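Local coordinates for sensor protein (Shewanella oneidensis, PDB 3LIC) that probably senses extracellular signals through a PDC-fold domain, as the membrane-spanning histidine kinase of a two-component regulatory system, at residues Val246-Val249 with Trp254-Val257; Val241-Val246 with Glu264-Leu269. One frame throughout, in Å; residues are numbered along the deposited sequence.

Contact 1. Residues Val246-Val249 with Trp254-Val257; sequences VAEV and WRVV
Val246 lays its CG1 methyl against the aliphatic part of Arg255, the two side chains running side by side and pointing the same way off the sheet. The approach is tight, 3.3 Å from Val246 CG1 to Arg255 CG; with CG1 anti to the backbone N (chi1 174°), the methyl is turned toward the arginine. The other branch meets the residue paired directly across, Val246 CG2 standing 4.3 Å from Val257 CG2, whereas Arg255 is the diagonal neighbour. Beyond CG, Arg255 bends at chi2 and chi3 and leaves the strand. Its guanidinium finds backbone carbonyls, NH2 that of Asp187 and NH1 that of Leu224. Glu248 comes past on the same face without pairing with it: Glu248 OE1 stays 4.7 Å from Arg255 NE, and the carboxylate and guanidinium planes are 71° apart.

Ala247 and Val256, whose side chains lie on the other face, form the hydrogen-bonded pair of this antiparallel hairpin. Ala247 N gives to Val256 O at 2.8 Å, and Val256 N returns the bond to Ala247 O over the same length. A third bond, from Val249 N to Trp254 O, closes the ladder at the turn, though its modelled length is doubtfully short. Here Val249 CG2 sits 4.0 Å from Trp254 CB, while the indole leads away to meet Trp132 edge-to-face. The long helix 2-46 covers this side through Ser18, Ala22, Leu25 and Leu29, whereas Phe220, Leu223 and Leu224 of helix 218-226 pack on Val246.

The chemistry is thus mostly apolar around a backbone ladder. The buried arginine is the exception: its stem serves as hydrocarbon packing, and the carbonyls around its head group would favour its positive charge without an ion pair to Glu248.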
ATOM      1  N   VAL A 246     -17.882   2.395   4.915  1.00 21.08           N
ATOM      2  CA  VAL A 246     -16.518   2.441   5.386  1.00 19.07           C
ATOM      3  C   VAL A 246     -16.342   1.208   6.229  1.00 20.62           C
ATOM      4  O   VAL A 246     -17.158   0.948   7.091  1.00 20.08           O
ATOM      5  CB  VAL A 246     -16.330   3.654   6.334  1.00 18.96           C
ATOM      6  CG1 VAL A 246     -14.911   3.677   7.002  1.00 16.83           C
ATOM      7  CG2 VAL A 246     -16.653   4.955   5.619  1.00 17.85           C
ATOM      8  N   ALA A 247     -15.261   0.451   6.006  1.00 21.66           N
ATOM      9  CA  ALA A 247     -14.946  -0.689   6.853  1.00 22.05           C
ATOM     10  C   ALA A 247     -13.512  -0.522   7.304  1.00 22.59           C
ATOM     11  O   ALA A 247     -12.667  -0.002   6.571  1.00 23.29           O
ATOM     12  CB  ALA A 247     -15.102  -1.977   6.107  1.00 20.24           C
ATOM     13  N   GLU A 248     -13.243  -0.983   8.516  1.00 23.00           N
ATOM     14  CA  GLU A 248     -11.912  -0.905   9.065  1.00 24.33           C
ATOM     15  C   GLU A 248     -11.049  -2.171   8.792  1.00 23.57           C
ATOM     16  O   GLU A 248     -11.540  -3.309   8.757  1.00 22.37           O
ATOM     17  CB  GLU A 248     -12.013  -0.622  10.550  1.00 24.66           C
ATOM     18  CG  GLU A 248     -10.664  -0.441  11.159  1.00 31.98           C
ATOM     19  CD  GLU A 248     -10.715   0.418  12.390  1.00 38.99           C
ATOM     20  OE1 GLU A 248     -10.571   1.652  12.239  1.00 41.67           O
ATOM     21  OE2 GLU A 248     -10.911  -0.148  13.490  1.00 41.08           O
ATOM     22  N   VAL A 249      -9.768  -1.963   8.525  1.00 23.44           N
ATOM     23  CA  VAL A 249      -8.815  -3.093   8.517  1.00 22.84           C
ATOM     24  C   VAL A 249      -8.278  -3.392   9.948  1.00 23.42           C
ATOM     25  O   VAL A 249      -7.707  -2.518  10.631  1.00 22.82           O
ATOM     26  CB  VAL A 249      -7.684  -2.785   7.587  1.00 22.17           C
ATOM     27  CG1 VAL A 249      -6.690  -3.918   7.569  1.00 23.72           C
ATOM     28  CG2 VAL A 249      -8.215  -2.508   6.217  1.00 22.25           C
ATOM     29  N   TRP A 254      -6.324   0.852   8.835  1.00 21.62           N
ATOM     30  CA  TRP A 254      -6.667   1.438   7.567  1.00 20.93           C
ATOM     31  C   TRP A 254      -8.177   1.227   7.355  1.00 21.11           C
ATOM     32  O   TRP A 254      -8.784   0.301   7.988  1.00 19.08           O
ATOM     33  CB  TRP A 254      -5.883   0.791   6.440  1.00 20.00           C
ATOM     34  CG  TRP A 254      -4.417   0.961   6.559  1.00 19.85           C
ATOM     35  CD1 TRP A 254      -3.699   1.388   7.666  1.00 18.82           C
ATOM     36  CD2 TRP A 254      -3.445   0.658   5.543  1.00 16.78           C
ATOM     37  NE1 TRP A 254      -2.355   1.382   7.367  1.00 17.77           N
ATOM     38  CE2 TRP A 254      -2.179   0.939   6.079  1.00 18.01           C
ATOM     39  CE3 TRP A 254      -3.540   0.224   4.221  1.00 19.25           C
ATOM     40  CZ2 TRP A 254      -1.016   0.749   5.359  1.00 22.34           C
ATOM     41  CZ3 TRP A 254      -2.387   0.045   3.505  1.00 21.57           C
ATOM     42  CH2 TRP A 254      -1.142   0.295   4.075  1.00 23.25           C
ATOM     43  N   ARG A 255      -8.738   2.097   6.483  1.00 20.48           N
ATOM     44  CA  ARG A 255     -10.128   2.036   6.018  1.00 21.11           C
ATOM     45  C   ARG A 255     -10.321   1.698   4.522  1.00 20.78           C
ATOM     46  O   ARG A 255      -9.608   2.190   3.644  1.00 20.95           O
ATOM     47  CB  ARG A 255     -10.841   3.358   6.272  1.00 21.42           C
ATOM     48  CG  ARG A 255     -11.633   3.432   7.602  1.00 23.43           C
ATOM     49  CD  ARG A 255     -10.720   3.529   8.803  1.00 25.84           C
ATOM     50  NE  ARG A 255      -9.662   4.538   8.671  1.00 26.50           N
ATOM     51  CZ  ARG A 255      -9.818   5.842   8.872  1.00 28.29           C
ATOM     52  NH1 ARG A 255     -11.006   6.335   9.175  1.00 26.27           N
ATOM     53  NH2 ARG A 255      -8.769   6.659   8.739  1.00 26.97           N
ATOM     54  N   VAL A 256     -11.352   0.921   4.229  1.00 20.36           N
ATOM     55  CA  VAL A 256     -11.725   0.712   2.867  1.00 19.25           C
ATOM     56  C   VAL A 256     -13.048   1.378   2.763  1.00 19.45           C
ATOM     57  O   VAL A 256     -13.910   1.149   3.613  1.00 19.51           O
ATOM     58  CB  VAL A 256     -11.882  -0.771   2.579  1.00 19.90           C
ATOM     59  CG1 VAL A 256     -12.627  -0.984   1.264  1.00 16.55           C
ATOM     60  CG2 VAL A 256     -10.469  -1.422   2.532  1.00 19.78           C
ATOM     61  N   VAL A 257     -13.203   2.227   1.756  1.00 19.10           N
ATOM     62  CA  VAL A 257     -14.482   2.871   1.498  1.00 19.83           C
ATOM     63  C   VAL A 257     -15.045   2.389   0.160  1.00 20.20           C
ATOM     64  O   VAL A 257     -14.379   2.508  -0.857  1.00 19.91           O
ATOM     65  CB  VAL A 257     -14.311   4.397   1.395  1.00 20.03           C
ATOM     66  CG1 VAL A 257     -15.690   5.092   1.191  1.00 20.97           C
ATOM     67  CG2 VAL A 257     -13.559   4.938   2.618  1.00 20.05           C
TER

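Contact 2. Residues Val241-Val246 with Glu264-Leu269; sequences VYLASV and ELFASL
Leu243 points its CB toward the helix, where it meets the CD1 methyl of Leu265 at 3.8 Å, the closest approach between the two segments. From there the chain turns: CG lies beside the backbone N, with chi1 at -91°, well off a staggered position. CD2 is the branch that faces the helix. It approaches the Phe266 ring obliquely, 4.4 Å from Phe266 CE1, and also lies 4.3 Å from Leu265 CD1. CD1 of Leu243 stays farther back from both helix residues.

Leu265 answers with an extended side chain. Its chi2 of 172° sets CD1 anti to CA, pushing that methyl out to Leu243, while the same residue also packs on Val260 of the neighbouring strand. Phe266 starts off to one side, and its ring comes nearer as it swings in; Leu10 and Tyr3 of helix 2-46 touch it too. Tyr11 and Leu14 of that helix reach Leu243, so two strands and two helices share one apolar cluster.

One residue before Leu265, Glu264 is salt-bridged to Arg182. Strands, short C-terminal helix and long N-terminal helix meet here in the manner of PDC sensor domains, in which a long N-terminal helix packs along the sheet and the last helix probably leads on to the membrane.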
ATOM      1  N   VAL A 241     -24.208  12.693  -5.770  1.00 33.60           N
ATOM      2  CA  VAL A 241     -24.402  12.040  -4.458  1.00 30.53           C
ATOM      3  C   VAL A 241     -24.036  10.548  -4.502  1.00 28.24           C
ATOM      4  O   VAL A 241     -24.502   9.820  -5.397  1.00 28.47           O
ATOM      5  CB  VAL A 241     -25.893  12.148  -4.003  1.00 31.07           C
ATOM      6  CG1 VAL A 241     -26.054  11.744  -2.526  1.00 25.01           C
ATOM      7  CG2 VAL A 241     -26.362  13.567  -4.189  1.00 31.98           C
ATOM      8  N   TYR A 242     -23.220  10.105  -3.547  1.00 25.54           N
ATOM      9  CA  TYR A 242     -22.853   8.699  -3.404  1.00 23.73           C
ATOM     10  C   TYR A 242     -23.452   8.160  -2.122  1.00 22.83           C
ATOM     11  O   TYR A 242     -23.554   8.885  -1.148  1.00 21.58           O
ATOM     12  CB  TYR A 242     -21.333   8.553  -3.303  1.00 23.37           C
ATOM     13  CG  TYR A 242     -20.614   8.861  -4.578  1.00 25.22           C
ATOM     14  CD1 TYR A 242     -20.139   7.838  -5.400  1.00 28.98           C
ATOM     15  CD2 TYR A 242     -20.400  10.159  -4.959  1.00 24.66           C
ATOM     16  CE1 TYR A 242     -19.480   8.120  -6.592  1.00 31.00           C
ATOM     17  CE2 TYR A 242     -19.767  10.451  -6.109  1.00 30.22           C
ATOM     18  CZ  TYR A 242     -19.301   9.439  -6.928  1.00 31.48           C
ATOM     19  OH  TYR A 242     -18.642   9.780  -8.078  1.00 34.85           O
ATOM     20  N   LEU A 243     -23.779   6.875  -2.103  1.00 21.37           N
ATOM     21  CA  LEU A 243     -23.918   6.161  -0.863  1.00 21.81           C
ATOM     22  C   LEU A 243     -22.592   5.422  -0.629  1.00 21.03           C
ATOM     23  O   LEU A 243     -22.002   4.883  -1.582  1.00 21.35           O
ATOM     24  CB  LEU A 243     -25.122   5.185  -0.955  1.00 22.35           C
ATOM     25  CG  LEU A 243     -26.512   5.706  -0.502  1.00 25.21           C
ATOM     26  CD1 LEU A 243     -26.850   7.078  -0.999  1.00 22.63           C
ATOM     27  CD2 LEU A 243     -27.585   4.693  -0.874  1.00 25.09           C
ATOM     28  N   ALA A 244     -22.099   5.417   0.609  1.00 20.14           N
ATOM     29  CA  ALA A 244     -20.732   4.908   0.902  1.00 18.96           C
ATOM     30  C   ALA A 244     -20.755   4.070   2.154  1.00 19.49           C
ATOM     31  O   ALA A 244     -21.590   4.279   3.062  1.00 20.22           O
ATOM     32  CB  ALA A 244     -19.772   6.032   1.084  1.00 17.10           C
ATOM     33  N   SER A 245     -19.854   3.114   2.201  1.00 18.98           N
ATOM     34  CA  SER A 245     -19.711   2.287   3.354  1.00 19.53           C
ATOM     35  C   SER A 245     -18.238   2.180   3.650  1.00 20.32           C
ATOM     36  O   SER A 245     -17.447   1.878   2.757  1.00 21.42           O
ATOM     37  CB  SER A 245     -20.303   0.914   3.082  1.00 18.75           C
ATOM     38  OG  SER A 245     -20.158   0.091   4.191  1.00 19.01           O
ATOM     39  N   VAL A 246     -17.882   2.395   4.915  1.00 21.08           N
ATOM     40  CA  VAL A 246     -16.518   2.441   5.386  1.00 19.07           C
ATOM     41  C   VAL A 246     -16.342   1.208   6.229  1.00 20.62           C
ATOM     42  O   VAL A 246     -17.158   0.948   7.091  1.00 20.08           O
ATOM     43  CB  VAL A 246     -16.330   3.654   6.334  1.00 18.96           C
ATOM     44  CG1 VAL A 246     -14.911   3.677   7.002  1.00 16.83           C
ATOM     45  CG2 VAL A 246     -16.653   4.955   5.619  1.00 17.85           C
ATOM     46  N   GLU A 264     -27.319   5.472  -9.809  1.00 24.41           N
ATOM     47  CA  GLU A 264     -26.930   4.160 -10.306  1.00 26.03           C
ATOM     48  C   GLU A 264     -27.335   3.074  -9.315  1.00 26.35           C
ATOM     49  O   GLU A 264     -27.849   2.038  -9.716  1.00 25.93           O
ATOM     50  CB  GLU A 264     -25.402   4.119 -10.547  1.00 25.38           C
ATOM     51  CG  GLU A 264     -24.855   2.721 -10.580  1.00 30.16           C
ATOM     52  CD  GLU A 264     -23.321   2.633 -10.816  1.00 33.99           C
ATOM     53  OE1 GLU A 264     -22.644   3.665 -11.097  1.00 31.06           O
ATOM     54  OE2 GLU A 264     -22.827   1.487 -10.750  1.00 33.91           O
ATOM     55  N   LEU A 265     -27.119   3.286  -8.021  1.00 26.48           N
ATOM     56  CA  LEU A 265     -27.550   2.233  -7.096  1.00 28.06           C
ATOM     57  C   LEU A 265     -29.081   2.032  -7.184  1.00 29.22           C
ATOM     58  O   LEU A 265     -29.553   0.866  -7.268  1.00 26.94           O
ATOM     59  CB  LEU A 265     -27.108   2.485  -5.649  1.00 27.24           C
ATOM     60  CG  LEU A 265     -25.622   2.318  -5.365  1.00 29.09           C
ATOM     61  CD1 LEU A 265     -25.310   2.806  -3.939  1.00 31.15           C
ATOM     62  CD2 LEU A 265     -25.246   0.829  -5.553  1.00 26.65           C
ATOM     63  N   PHE A 266     -29.841   3.152  -7.149  1.00 29.88           N
ATOM     64  CA  PHE A 266     -31.321   3.072  -7.328  1.00 31.70           C
ATOM     65  C   PHE A 266     -31.728   2.474  -8.689  1.00 31.95           C
ATOM     66  O   PHE A 266     -32.520   1.552  -8.741  1.00 31.09           O
ATOM     67  CB  PHE A 266     -32.022   4.414  -7.049  1.00 31.92           C
ATOM     68  CG  PHE A 266     -32.103   4.748  -5.578  1.00 35.51           C
ATOM     69  CD1 PHE A 266     -30.959   5.062  -4.852  1.00 36.11           C
ATOM     70  CD2 PHE A 266     -33.326   4.707  -4.895  1.00 39.30           C
ATOM     71  CE1 PHE A 266     -31.020   5.364  -3.465  1.00 38.59           C
ATOM     72  CE2 PHE A 266     -33.390   5.017  -3.485  1.00 40.96           C
ATOM     73  CZ  PHE A 266     -32.244   5.330  -2.782  1.00 37.79           C
ATOM     74  N   ALA A 267     -31.148   2.946  -9.792  1.00 33.76           N
ATOM     75  CA  ALA A 267     -31.480   2.323 -11.099  1.00 34.84           C
ATOM     76  C   ALA A 267     -31.417   0.761 -11.109  1.00 36.81           C
ATOM     77  O   ALA A 267     -32.402   0.144 -11.552  1.00 36.60           O
ATOM     78  CB  ALA A 267     -30.671   2.925 -12.236  1.00 34.12           C
ATOM     79  N   SER A 268     -30.313   0.119 -10.644  1.00 38.03           N
ATOM     80  CA  SER A 268     -30.249  -1.371 -10.649  1.00 40.29           C
ATOM     81  C   SER A 268     -31.324  -1.961  -9.792  1.00 41.15           C
ATOM     82  O   SER A 268     -32.225  -2.604 -10.302  1.00 42.03           O
ATOM     83  CB  SER A 268     -28.926  -1.986 -10.160  1.00 39.83           C
ATOM     84  OG  SER A 268     -27.842  -1.331 -10.739  1.00 44.31           O
ATOM     85  N   LEU A 269     -31.227  -1.773  -8.477  1.00 42.05           N
ATOM     86  CA  LEU A 269     -32.295  -2.258  -7.596  1.00 42.93           C
ATOM     87  C   LEU A 269     -33.626  -1.873  -8.260  1.00 43.29           C
ATOM     88  O   LEU A 269     -34.054  -0.723  -8.257  1.00 43.63           O
ATOM     89  CB  LEU A 269     -32.186  -1.634  -6.206  1.00 42.16           C
ATOM     90  CG  LEU A 269     -32.585  -2.484  -5.004  1.00 43.57           C
ATOM     91  CD1 LEU A 269     -34.059  -2.826  -5.070  1.00 46.29           C
ATOM     92  CD2 LEU A 269     -31.752  -3.772  -4.951  1.00 45.91           C
TER

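In the fold
The chain starts with helix 2-46, which runs along both contacts, and much later returns through strand 230-235 into strand 241-248. Contact 1 closes the tight hairpin, with four residues between its segments. Contact 2 encloses it: starting from the same strand, it spans the rest of the hairpin and ends on helix 262-268, directly after strand 255-261. The two are therefore nested, sharing Val246, with their centres about 18 Å apart. Val257 CG1 of contact 1 also packs on Ala244 CB of the other. Together they tie two neighbouring inner strands of the five-stranded sheet to each other and to the last modelled helix, near the chain's end.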